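Local coordinates for protein transcriptional regulator, LacI family (Burkholderia phymatum, PDB 2RGY) that probably regulates transcription in response to a small effector, perhaps a sugar, bound between the two lobes of this periplasmic-binding-protein-like domain, at residues 52-55 and 60-63; 148-153 and 192-197; 224-229 and 273-278. One frame throughout, in Å; residues are numbered along the deposited sequence.

Contact 1: 52-55 and 60-63; sequences PREQ and VRFL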
loop_
_atom_site.group_PDB
_atom_site.type_symbol
_atom_site.label_atom_id
_atom_site.label_comp_id
_atom_site.label_asym_id
_atom_site.label_seq_id
_atom_site.Cartn_x
_atom_site.Cartn_y
_atom_site.Cartn_z
ATOM N N PRO A 52 14.824 -2.263 -14.333
ATOM C CA PRO A 52 13.928 -1.252 -13.770
ATOM C C PRO A 52 13.901 0.006 -14.626
ATOM O O PRO A 52 12.833 0.549 -14.912
ATOM C CB PRO A 52 14.513 -1.016 -12.390
ATOM C CG PRO A 52 14.963 -2.400 -12.012
ATOM C CD PRO A 52 15.651 -2.876 -13.278
ATOM N N ARG A 53 15.074 0.448 -15.062
ATOM C CA ARG A 53 15.174 1.642 -15.888
ATOM C C ARG A 53 14.405 1.497 -17.196
ATOM O O ARG A 53 13.553 2.325 -17.516
ATOM C CB ARG A 53 16.634 1.943 -16.202
ATOM C CG ARG A 53 16.830 3.153 -17.081
ATOM C CD ARG A 53 18.265 3.229 -17.572
ATOM N NE ARG A 53 18.499 4.458 -18.318
ATOM C CZ ARG A 53 19.636 4.750 -18.947
ATOM N NH1 ARG A 53 20.653 3.895 -18.924
ATOM N NH2 ARG A 53 19.760 5.905 -19.596
ATOM N N GLU A 54 14.715 0.448 -17.954
ATOM C CA GLU A 54 14.048 0.213 -19.227
ATOM C C GLU A 54 12.559 -0.060 -19.065
ATOM O O GLU A 54 11.775 0.196 -19.976
ATOM C CB GLU A 54 14.708 -0.953 -19.962
ATOM C CG GLU A 54 16.000 -0.583 -20.689
ATOM C CD GLU A 54 15.780 0.443 -21.798
ATOM O OE1 GLU A 54 14.680 0.453 -22.398
ATOM O OE2 GLU A 54 16.713 1.230 -22.089
ATOM N N GLN A 55 12.170 -0.587 -17.911
ATOM C CA GLN A 55 10.763 -0.859 -17.662
ATOM C C GLN A 55 10.029 0.468 -17.545
ATOM O O GLN A 55 8.870 0.561 -17.899
ATOM C CB GLN A 55 10.580 -1.646 -16.369
ATOM C CG GLN A 55 10.984 -3.099 -16.438
ATOM C CD GLN A 55 10.694 -3.807 -15.136
ATOM O OE1 GLN A 55 9.556 -3.823 -14.672
ATOM N NE2 GLN A 55 11.723 -4.391 -14.530
ATOM N N VAL A 60 6.518 4.680 -19.855
ATOM C CA VAL A 60 6.242 6.073 -20.192
ATOM C C VAL A 60 5.993 6.224 -21.694
ATOM O O VAL A 60 5.104 6.969 -22.104
ATOM C CB VAL A 60 7.392 7.006 -19.757
ATOM C CG1 VAL A 60 7.069 8.440 -20.146
ATOM C CG2 VAL A 60 7.594 6.909 -18.248
ATOM N N ARG A 61 6.762 5.519 -22.521
ATOM C CA ARG A 61 6.545 5.594 -23.966
ATOM C C ARG A 61 5.167 5.035 -24.334
ATOM O O ARG A 61 4.550 5.470 -25.300
ATOM C CB ARG A 61 7.656 4.844 -24.716
ATOM C CG ARG A 61 8.986 5.604 -24.733
ATOM C CD ARG A 61 10.073 4.911 -25.571
ATOM N NE ARG A 61 10.494 3.632 -24.999
ATOM C CZ ARG A 61 11.764 3.262 -24.811
ATOM N NH1 ARG A 61 12.770 4.069 -25.145
ATOM N NH2 ARG A 61 12.030 2.073 -24.291
ATOM N N PHE A 62 4.690 4.080 -23.543
ATOM C CA PHE A 62 3.384 3.454 -23.740
ATOM C C PHE A 62 2.268 4.461 -23.424
ATOM O O PHE A 62 1.206 4.439 -24.041
ATOM C CB PHE A 62 3.263 2.238 -22.815
ATOM C CG PHE A 62 1.990 1.457 -22.984
ATOM C CD1 PHE A 62 1.636 0.942 -24.230
ATOM C CD2 PHE A 62 1.163 1.192 -21.881
ATOM C CE1 PHE A 62 0.475 0.166 -24.391
ATOM C CE2 PHE A 62 -0.003 0.416 -22.021
ATOM C CZ PHE A 62 -0.350 -0.100 -23.287
ATOM N N LEU A 63 2.513 5.334 -22.451
ATOM C CA LEU A 63 1.541 6.354 -22.076
ATOM C C LEU A 63 1.521 7.428 -23.159
ATOM O O LEU A 63 0.458 7.892 -23.582
ATOM C CB LEU A 63 1.922 6.994 -20.733
ATOM C CG LEU A 63 1.787 6.143 -19.464
ATOM C CD1 LEU A 63 2.354 6.909 -18.273
ATOM C CD2 LEU A 63 0.323 5.785 -19.227
#
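Arg61 reaches back along its own helix, 52-65, toward Glu54, seven residues and thus close to two full turns earlier; the 10.4 Å between Arg61 CA and Glu54 CA is what a straight helix gives for that spacing. Along 60-63, Val60 comes first and turns inward, packing on Phe14 of strand 10-14 and on Leu86 of the adjacent helix 80-89. Arg61 follows on the outer side, with its CB directed toward 52-55. Its chain is extended through chi2 and then kinks at chi3 (-66°), which turns the guanidinium toward the Glu54 carboxylate. NH2 ends 3.6 Å from Glu54 OE1, whereas Arg61 NH1 stays 4.9 Å from the same OE1. The oxygen lies at the guanidinium edge, near its plane, and the two flat groups are 28° apart. Glu54 starts out pointing away and comes back through a bend at chi2 (-63°). Phe62 then faces the second subunit, where its ring stacks with His40 of that chain, and Leu63 returns to the core against Val42 and Ala44. The helix thus has a core side, a subunit-facing side and a charged outer side. A separation of 3.6 Å makes this a long salt bridge without a hydrogen bond: its pull is mainly electrostatic and, between two partly exposed groups, probably modest.

Contact 2: 148-153 and 192-197; sequences DGFFDE and GLFCAN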
loop_
_atom_site.group_PDB
_atom_site.type_symbol
_atom_site.label_atom_id
_atom_site.label_comp_id
_atom_site.label_asym_id
_atom_site.label_seq_id
_atom_site.Cartn_x
_atom_site.Cartn_y
_atom_site.Cartn_z
ATOM N N ASP A 148 23.398 12.860 1.827
ATOM C CA ASP A 148 24.288 14.008 1.911
ATOM C C ASP A 148 23.923 14.864 3.121
ATOM O O ASP A 148 24.789 15.211 3.920
ATOM C CB ASP A 148 24.202 14.832 0.630
ATOM C CG ASP A 148 25.036 14.249 -0.495
ATOM O OD1 ASP A 148 25.492 13.080 -0.385
ATOM O OD2 ASP A 148 25.234 14.964 -1.498
ATOM N N GLY A 149 22.640 15.197 3.248
ATOM C CA GLY A 149 22.181 15.998 4.371
ATOM C C GLY A 149 22.416 15.286 5.688
ATOM O O GLY A 149 22.781 15.904 6.692
ATOM N N PHE A 150 22.199 13.979 5.692
ATOM C CA PHE A 150 22.409 13.186 6.896
ATOM C C PHE A 150 23.868 13.312 7.340
ATOM O O PHE A 150 24.154 13.621 8.496
ATOM C CB PHE A 150 22.097 11.719 6.606
ATOM C CG PHE A 150 22.264 10.818 7.791
ATOM C CD1 PHE A 150 21.291 10.766 8.788
ATOM C CD2 PHE A 150 23.382 9.992 7.899
ATOM C CE1 PHE A 150 21.426 9.892 9.878
ATOM C CE2 PHE A 150 23.528 9.120 8.978
ATOM C CZ PHE A 150 22.545 9.068 9.970
ATOM N N PHE A 151 24.787 13.080 6.408
ATOM C CA PHE A 151 26.201 13.141 6.725
ATOM C C PHE A 151 26.772 14.529 6.952
ATOM O O PHE A 151 27.816 14.654 7.588
ATOM C CB PHE A 151 26.994 12.383 5.671
ATOM C CG PHE A 151 26.802 10.896 5.753
ATOM C CD1 PHE A 151 27.258 10.193 6.868
ATOM C CD2 PHE A 151 26.137 10.202 4.742
ATOM C CE1 PHE A 151 27.055 8.807 6.987
ATOM C CE2 PHE A 151 25.922 8.816 4.836
ATOM C CZ PHE A 151 26.382 8.115 5.963
ATOM N N ASP A 152 26.106 15.566 6.442
ATOM C CA ASP A 152 26.580 16.927 6.677
ATOM C C ASP A 152 26.385 17.173 8.168
ATOM O O ASP A 152 27.286 17.646 8.849
ATOM C CB ASP A 152 25.759 17.971 5.908
ATOM C CG ASP A 152 26.065 17.994 4.421
ATOM O OD1 ASP A 152 27.147 17.523 4.014
ATOM O OD2 ASP A 152 25.218 18.508 3.654
ATOM N N GLU A 153 25.199 16.837 8.664
ATOM C CA GLU A 153 24.866 17.017 10.077
ATOM C C GLU A 153 25.817 16.211 10.967
ATOM O O GLU A 153 26.240 16.687 12.026
ATOM C CB GLU A 153 23.424 16.588 10.323
ATOM C CG GLU A 153 22.921 16.786 11.746
ATOM C CD GLU A 153 22.825 18.250 12.148
ATOM O OE1 GLU A 153 22.677 19.120 11.255
ATOM O OE2 GLU A 153 22.878 18.532 13.366
ATOM N N GLY A 192 21.845 3.705 16.990
ATOM C CA GLY A 192 20.839 4.446 16.244
ATOM C C GLY A 192 20.898 4.097 14.774
ATOM O O GLY A 192 21.977 4.069 14.182
ATOM N N LEU A 193 19.734 3.846 14.181
ATOM C CA LEU A 193 19.639 3.455 12.773
ATOM C C LEU A 193 18.736 4.357 11.940
ATOM O O LEU A 193 17.619 4.678 12.340
ATOM C CB LEU A 193 19.115 2.015 12.671
ATOM C CG LEU A 193 18.734 1.497 11.275
ATOM C CD1 LEU A 193 19.973 1.394 10.412
ATOM C CD2 LEU A 193 18.063 0.136 11.392
ATOM N N PHE A 194 19.232 4.760 10.778
ATOM C CA PHE A 194 18.460 5.585 9.865
ATOM C C PHE A 194 18.140 4.781 8.609
ATOM O O PHE A 194 19.043 4.276 7.936
ATOM C CB PHE A 194 19.240 6.839 9.482
ATOM C CG PHE A 194 18.610 7.630 8.376
ATOM C CD1 PHE A 194 17.232 7.859 8.352
ATOM C CD2 PHE A 194 19.406 8.211 7.388
ATOM C CE1 PHE A 194 16.651 8.663 7.363
ATOM C CE2 PHE A 194 18.843 9.023 6.384
ATOM C CZ PHE A 194 17.464 9.252 6.370
ATOM N N CYS A 195 16.851 4.658 8.312
ATOM C CA CYS A 195 16.387 3.935 7.133
ATOM C C CYS A 195 15.839 4.919 6.105
ATOM O O CYS A 195 14.963 5.726 6.409
ATOM C CB CYS A 195 15.306 2.934 7.527
ATOM S SG CYS A 195 15.942 1.627 8.576
ATOM N N ALA A 196 16.354 4.825 4.885
ATOM C CA ALA A 196 15.981 5.708 3.783
ATOM C C ALA A 196 14.482 5.865 3.522
ATOM O O ALA A 196 14.066 6.839 2.892
ATOM C CB ALA A 196 16.693 5.262 2.508
ATOM N N ASN A 197 13.682 4.903 3.974
ATOM C CA ASN A 197 12.231 4.995 3.820
ATOM C C ASN A 197 11.556 4.140 4.885
ATOM O O ASN A 197 12.170 3.214 5.422
ATOM C CB ASN A 197 11.785 4.601 2.396
ATOM C CG ASN A 197 11.717 3.097 2.168
ATOM O OD1 ASN A 197 12.315 2.304 2.897
ATOM N ND2 ASN A 197 10.994 2.703 1.123
#
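Phe194, on strand 192-195, meets Phe150 of helix 141-155, and these two buried rings carry the whole contact; their CA atoms lie 9.1 Å apart. The Phe194 side chain leaves the strand toward the helix, and its CB already touches the partner, 3.8 Å from Phe150 CE1. CG comes next, 3.9 Å from Phe150 CE1. At CD2 the approach is tightest: it lies 3.5 Å from Phe150 CD1 and stands over one face of the Phe150 ring, displaced toward the rim. CE2 continues along the same border, 3.8 Å from Phe150 CD1. Within the two segments, it is the CD2-CE2 side of the Phe194 ring that meets Phe150; the side chains slide past each other in opposite directions. The centroids are 4.9 Å apart and the planes 21° from parallel, so the rings are nearly parallel but slipped until they scarcely overlap. On the helix side, Phe150 CG lies anti to the backbone N (chi1 -179°), which extends the ring toward the strand, while its CD2 sits over the centre of the Phe151 ring, 3.8 Å above that plane. Val133 of the adjoining parallel strand 131-135 touches both contact rings, and Ala119 and Ala120 of helix 112-125 add further apolar packing. This is helix-on-sheet packing within one lobe of the periplasmic-binding-protein-like fold. With no hydrogen bond across it, the contact depends on dispersion and the burial of carbon, and the slight overlap suggests that ring stacking adds little beyond ordinary carbon-to-carbon packing.

Contact 3: 224-229 and 273-278; sequences YDDDYS and TVSMRA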
loop_
_atom_site.group_PDB
_atom_site.type_symbol
_atom_site.label_atom_id
_atom_site.label_comp_id
_atom_site.label_asym_id
_atom_site.label_seq_id
_atom_site.Cartn_x
_atom_site.Cartn_y
_atom_site.Cartn_z
ATOM N N TYR A 224 11.789 7.396 6.980
ATOM C CA TYR A 224 11.726 8.543 6.085
ATOM C C TYR A 224 10.490 8.412 5.198
ATOM O O TYR A 224 10.227 7.338 4.661
ATOM C CB TYR A 224 12.989 8.576 5.230
ATOM C CG TYR A 224 13.303 9.909 4.605
ATOM C CD1 TYR A 224 14.205 10.787 5.204
ATOM C CD2 TYR A 224 12.736 10.274 3.388
ATOM C CE1 TYR A 224 14.544 12.002 4.596
ATOM C CE2 TYR A 224 13.059 11.484 2.770
ATOM C CZ TYR A 224 13.967 12.344 3.375
ATOM O OH TYR A 224 14.313 13.529 2.746
ATOM N N ASP A 225 9.756 9.517 5.062
ATOM C CA ASP A 225 8.523 9.632 4.272
ATOM C C ASP A 225 7.359 9.983 5.192
ATOM O O ASP A 225 6.620 10.933 4.940
ATOM C CB ASP A 225 8.150 8.327 3.530
ATOM C CG ASP A 225 9.062 8.017 2.346
ATOM O OD1 ASP A 225 9.677 8.943 1.785
ATOM O OD2 ASP A 225 9.148 6.829 1.949
ATOM N N ASP A 226 7.228 9.209 6.264
ATOM C CA ASP A 226 6.149 9.327 7.248
ATOM C C ASP A 226 4.899 8.820 6.554
ATOM O O ASP A 226 3.834 9.450 6.568
ATOM C CB ASP A 226 5.944 10.764 7.742
ATOM C CG ASP A 226 4.959 10.838 8.912
ATOM O OD1 ASP A 226 4.750 9.799 9.578
ATOM O OD2 ASP A 226 4.407 11.929 9.175
ATOM N N ASP A 227 5.069 7.664 5.917
ATOM C CA ASP A 227 3.994 7.008 5.205
ATOM C C ASP A 227 3.006 6.598 6.293
ATOM O O ASP A 227 3.393 6.416 7.453
ATOM C CB ASP A 227 4.577 5.824 4.417
ATOM C CG ASP A 227 5.145 6.261 3.057
ATOM O OD1 ASP A 227 6.060 5.587 2.528
ATOM O OD2 ASP A 227 4.660 7.283 2.504
ATOM N N TYR A 228 1.732 6.467 5.961
ATOM C CA TYR A 228 0.812 6.149 7.032
ATOM C C TYR A 228 0.740 4.721 7.542
ATOM O O TYR A 228 -0.239 4.302 8.149
ATOM C CB TYR A 228 -0.555 6.758 6.720
ATOM C CG TYR A 228 -0.497 8.270 6.900
ATOM C CD1 TYR A 228 -1.303 9.128 6.142
ATOM C CD2 TYR A 228 0.375 8.844 7.849
ATOM C CE1 TYR A 228 -1.246 10.526 6.323
ATOM C CE2 TYR A 228 0.434 10.234 8.037
ATOM C CZ TYR A 228 -0.378 11.066 7.273
ATOM O OH TYR A 228 -0.337 12.438 7.485
ATOM N N SER A 229 1.828 3.994 7.330
ATOM C CA SER A 229 1.953 2.638 7.842
ATOM C C SER A 229 2.834 2.776 9.094
ATOM O O SER A 229 2.944 1.846 9.903
ATOM C CB SER A 229 2.649 1.737 6.816
ATOM O OG SER A 229 2.901 0.440 7.354
ATOM N N THR A 273 9.435 18.088 8.305
ATOM C CA THR A 273 9.511 18.057 9.756
ATOM C C THR A 273 9.699 16.612 10.195
ATOM O O THR A 273 9.769 15.703 9.359
ATOM C CB THR A 273 8.217 18.580 10.388
ATOM O OG1 THR A 273 7.109 17.828 9.877
ATOM C CG2 THR A 273 8.018 20.066 10.065
ATOM N N VAL A 274 9.795 16.396 11.500
ATOM C CA VAL A 274 9.954 15.045 12.012
ATOM C C VAL A 274 8.737 14.649 12.824
ATOM O O VAL A 274 8.319 15.369 13.730
ATOM C CB VAL A 274 11.203 14.911 12.888
ATOM C CG1 VAL A 274 11.237 13.546 13.531
ATOM C CG2 VAL A 274 12.441 15.096 12.038
ATOM N N SER A 275 8.157 13.508 12.480
ATOM C CA SER A 275 7.000 13.016 13.199
ATOM C C SER A 275 7.511 12.123 14.319
ATOM O O SER A 275 7.836 10.960 14.100
ATOM C CB SER A 275 6.086 12.242 12.253
ATOM O OG SER A 275 5.647 13.094 11.210
HETATM N N MSE A 276 7.605 12.689 15.515
HETATM C CA MSE A 276 8.100 11.955 16.670
HETATM C C MSE A 276 7.076 10.967 17.191
HETATM O O MSE A 276 5.967 11.349 17.565
HETATM C CB MSE A 276 8.480 12.921 17.802
HETATM C CG MSE A 276 9.810 13.648 17.635
HETATM SE SE MSE A 276 11.290 12.581 17.667
HETATM C CE MSE A 276 10.973 11.560 19.073
ATOM N N ARG A 277 7.449 9.695 17.211
ATOM C CA ARG A 277 6.546 8.670 17.714
ATOM C C ARG A 277 7.246 7.906 18.821
ATOM O O ARG A 277 7.761 8.532 19.746
ATOM C CB ARG A 277 6.080 7.763 16.567
ATOM C CG ARG A 277 5.331 8.563 15.491
ATOM C CD ARG A 277 4.266 7.745 14.786
ATOM N NE ARG A 277 3.482 8.537 13.836
ATOM C CZ ARG A 277 3.927 8.954 12.654
ATOM N NH1 ARG A 277 5.159 8.658 12.262
ATOM N NH2 ARG A 277 3.136 9.660 11.859
ATOM N N ALA A 278 7.322 6.581 18.736
ATOM C CA ALA A 278 7.947 5.835 19.820
ATOM C C ALA A 278 9.174 4.993 19.502
ATOM O O ALA A 278 9.639 4.241 20.361
ATOM C CB ALA A 278 6.892 4.962 20.495
#
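Asp226 is bound from segment 273-278 by two residues, one for each carboxylate oxygen. OD1 takes both terminal nitrogens of Arg277 end-on. Arg277 NH2 lies 2.8 Å from Asp226 OD1, with an N-H...O angle of 148°. Arg277 NH1 lies 2.9 Å from the same OD1, with a somewhat more bent bond. The oxygen is close to the guanidinium plane in both cases. NH2 uses the syn lone pair of OD1, while NH1 approaches on the syn side but tilted from the carboxylate plane; the two planes are 45° apart. Ser275 OG donates to Asp226 OD2 over 2.7 Å, coming from well above the carboxylate plane. The first torsion of Asp226, with CG opposite the backbone N (-172°), aims the carboxylate at this pair. The bonds join the loop after strand 220-223 to strand 273-275, the antiparallel edge of an otherwise parallel sheet, in the lobe built on the six-stranded sheet of this periplasmic-binding-protein-like fold. Further out, His241 ND1 is a second hydrogen-bonding partner of Asp226 OD2, and Leu237 O accepts from Arg277 NH1, so both charged groups are also tied to the neighbouring strand 238-241 or its approach. The loop backbone is held in turn by Asp198, whose side chain accepts from the backbone N of Asp227 and, weakly, from that of Asp226, while Asp227 itself touches Ser21 and Tyr22 across the interlobe boundary.

In the fold
Contacts 2 and 3 both reach the same six-stranded sheet, with centres 14 Å apart, and they touch directly: Phe194 CZ, the tip of the strand ring, lies 3.8 Å from Tyr224 CD1, and Ala196 O lies 3.1 Å from Tyr224 CB. The aromatic packing between helix 141-155 and the sheet therefore adjoins the loop that carries the charged contact. Contact 1 stands apart in the other lobe, across the centre of the chain, its centre 30 Å from that of contact 2 and 31 Å from that of contact 3. In relatives of this family the effector binds in the cleft between the lobes; contact 3 lies near that boundary, whereas contact 1 is a surface feature next to the second subunit.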